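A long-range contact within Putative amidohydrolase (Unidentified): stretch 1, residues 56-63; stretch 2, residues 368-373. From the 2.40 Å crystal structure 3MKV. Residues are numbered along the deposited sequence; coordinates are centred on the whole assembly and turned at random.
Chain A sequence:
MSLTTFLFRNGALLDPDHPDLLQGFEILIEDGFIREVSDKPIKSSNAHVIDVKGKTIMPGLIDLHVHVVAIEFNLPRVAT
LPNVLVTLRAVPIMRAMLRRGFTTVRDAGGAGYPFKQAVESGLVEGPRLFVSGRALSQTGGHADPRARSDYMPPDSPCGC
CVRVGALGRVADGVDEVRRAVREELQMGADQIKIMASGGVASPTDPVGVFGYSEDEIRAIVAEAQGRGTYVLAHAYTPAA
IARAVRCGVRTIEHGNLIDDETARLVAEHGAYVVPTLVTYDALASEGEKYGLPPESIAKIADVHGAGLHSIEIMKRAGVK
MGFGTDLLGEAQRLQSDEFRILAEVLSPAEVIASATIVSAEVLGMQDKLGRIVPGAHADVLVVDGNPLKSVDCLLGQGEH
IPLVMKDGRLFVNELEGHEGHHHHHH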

# COMPACT_ATOMS: atom_id res chain seq x y z
N THR A 56 6.46 29.25 56.27
CA THR A 56 5.20 29.30 55.54
C THR A 56 4.77 27.95 54.97
O THR A 56 5.54 27.27 54.28
CB THR A 56 5.22 30.36 54.43
OG1 THR A 56 5.68 31.61 54.96
CG2 THR A 56 3.83 30.53 53.84
N ILE A 57 3.54 27.58 55.26
CA ILE A 57 2.96 26.39 54.70
C ILE A 57 1.99 26.82 53.60
O ILE A 57 1.00 27.52 53.87
CB ILE A 57 2.24 25.56 55.77
CG1 ILE A 57 3.22 25.21 56.90
CG2 ILE A 57 1.64 24.28 55.18
CD1 ILE A 57 2.58 24.51 58.08
N MET A 58 2.29 26.44 52.37
CA MET A 58 1.46 26.82 51.22
C MET A 58 1.13 25.62 50.34
O MET A 58 1.81 24.59 50.39
CB MET A 58 2.17 27.91 50.39
CG MET A 58 3.43 27.44 49.69
SD MET A 58 4.04 28.60 48.46
CE MET A 58 2.66 28.57 47.33
N PRO A 59 0.09 25.75 49.50
CA PRO A 59 -0.30 24.64 48.63
C PRO A 59 0.76 24.35 47.57
O PRO A 59 1.55 25.23 47.23
CB PRO A 59 -1.58 25.14 47.95
CG PRO A 59 -1.95 26.41 48.66
CD PRO A 59 -0.73 26.96 49.28
N GLY A 60 0.77 23.12 47.07
CA GLY A 60 1.62 22.74 45.94
C GLY A 60 1.40 23.64 44.74
O GLY A 60 0.27 24.04 44.43
N LEU A 61 2.49 23.99 44.06
CA LEU A 61 2.39 24.87 42.90
C LEU A 61 1.98 24.06 41.67
O LEU A 61 2.29 22.87 41.58
CB LEU A 61 3.71 25.57 42.64
CG LEU A 61 4.36 26.36 43.76
CD1 LEU A 61 5.84 26.50 43.46
CD2 LEU A 61 3.72 27.72 43.88
N ILE A 62 1.30 24.72 40.74
CA ILE A 62 0.82 24.09 39.51
C ILE A 62 1.34 24.83 38.27
O ILE A 62 1.18 26.04 38.16
CB ILE A 62 -0.74 24.08 39.49
CG1 ILE A 62 -1.28 23.47 40.80
CG2 ILE A 62 -1.27 23.36 38.25
CD1 ILE A 62 -2.79 23.32 40.84
N ASP A 63 1.98 24.11 37.36
CA ASP A 63 2.38 24.71 36.08
C ASP A 63 1.56 24.13 34.91
O ASP A 63 1.57 22.92 34.66
CB ASP A 63 3.88 24.56 35.81
CG ASP A 63 4.33 25.31 34.58
OD1 ASP A 63 3.49 25.53 33.67
OD2 ASP A 63 5.52 25.68 34.50
N LYS A 368 -9.79 20.43 45.13
CA LYS A 368 -9.01 19.20 45.10
C LYS A 368 -7.50 19.48 45.03
O LYS A 368 -6.70 18.67 45.49
CB LYS A 368 -9.45 18.32 43.93
CG LYS A 368 -10.53 17.31 44.27
CD LYS A 368 -11.12 16.73 42.99
CE LYS A 368 -11.29 15.21 43.07
NZ LYS A 368 -10.01 14.47 42.80
N LEU A 369 -7.13 20.62 44.46
CA LEU A 369 -5.74 21.06 44.42
C LEU A 369 -5.66 22.59 44.57
O LEU A 369 -6.69 23.26 44.55
CB LEU A 369 -5.05 20.63 43.11
CG LEU A 369 -4.98 19.15 42.69
CD1 LEU A 369 -4.47 19.03 41.25
CD2 LEU A 369 -4.13 18.30 43.62
N GLY A 370 -4.45 23.12 44.73
CA GLY A 370 -4.22 24.55 44.82
C GLY A 370 -4.70 25.23 46.10
O GLY A 370 -4.55 26.44 46.25
N ARG A 371 -5.28 24.45 47.01
CA ARG A 371 -5.79 24.97 48.27
C ARG A 371 -5.65 23.92 49.37
O ARG A 371 -6.05 22.76 49.20
CB ARG A 371 -7.28 25.33 48.13
CG ARG A 371 -7.56 26.70 47.53
CD ARG A 371 -7.94 27.74 48.58
NE ARG A 371 -8.98 27.24 49.49
CZ ARG A 371 -9.81 28.01 50.19
NH1 ARG A 371 -9.76 29.33 50.07
NH2 ARG A 371 -10.71 27.46 50.99
N ILE A 372 -5.09 24.31 50.51
CA ILE A 372 -5.00 23.42 51.66
C ILE A 372 -6.33 23.38 52.43
O ILE A 372 -6.53 24.15 53.37
CB ILE A 372 -3.85 23.80 52.60
CG1 ILE A 372 -2.50 23.55 51.91
CG2 ILE A 372 -3.92 23.02 53.89
CD1 ILE A 372 -1.37 24.36 52.51
N VAL A 373 -7.23 22.50 52.01
CA VAL A 373 -8.55 22.36 52.61
C VAL A 373 -8.86 20.88 52.83
O VAL A 373 -8.32 20.03 52.13
CB VAL A 373 -9.67 22.94 51.70
CG1 VAL A 373 -9.61 24.45 51.65
CG2 VAL A 373 -9.60 22.33 50.30
O HOH W 1 -1.54 22.29 44.81

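Stretch 1 runs as two short strands, 56-59 and 61-63, broken at G60, whereas stretch 2 has no regular helix or strand. The closest CA atoms across the contact are those of P59 and G370, 5.5 Å apart, although more than 300 residues separate them in sequence. No direct hydrogen bond crosses the contact. A single water makes the polar link instead: it donates to G60 O (2.5 Å from the water oxygen) and accepts from G370 N (3.0 Å), so a carbonyl and an amide too far apart to pair directly are both satisfied. G370 has a positive phi (71°), a conformation that favours glycine. Within stretch 2, one weak backbone hydrogen bond, V373 N to R371 O at 3.1 Å, spans I372.

The remaining contact is apolar and van der Waals. I372 points toward stretch 1, with chi1 m and chi2 t, and its CD1 reaches the backbone at the M58-P59 junction, 3.5 Å from M58 C and 3.6 Å from P59 N. I372 CD1 also packs 4.0 Å from I57 CG2 and 4.2 Å from P59 CD, so one isoleucine tip touches three successive residues of the strand. P59 also points toward stretch 2; its ring lies against the backbone there, with CG 3.5 Å from G370 O and CB 3.9 Å from R371 N. Having no amide hydrogen, the proline nitrogen cannot donate a hydrogen bond across the contact, and its neighbour there is a methyl. Beyond G60, I62 again points toward stretch 2, placing CD1 4.2 Å from both L369 CB and G370 N. M58, L61 and R371 direct their CA-to-CB bonds away, and R371 NH1 is hydrogen-bonded elsewhere in the structure. Together the two stretches bury 273 Å², a modest area made up of side chains packed on each other and on backbone, with one water bridging G60 O and G370 N.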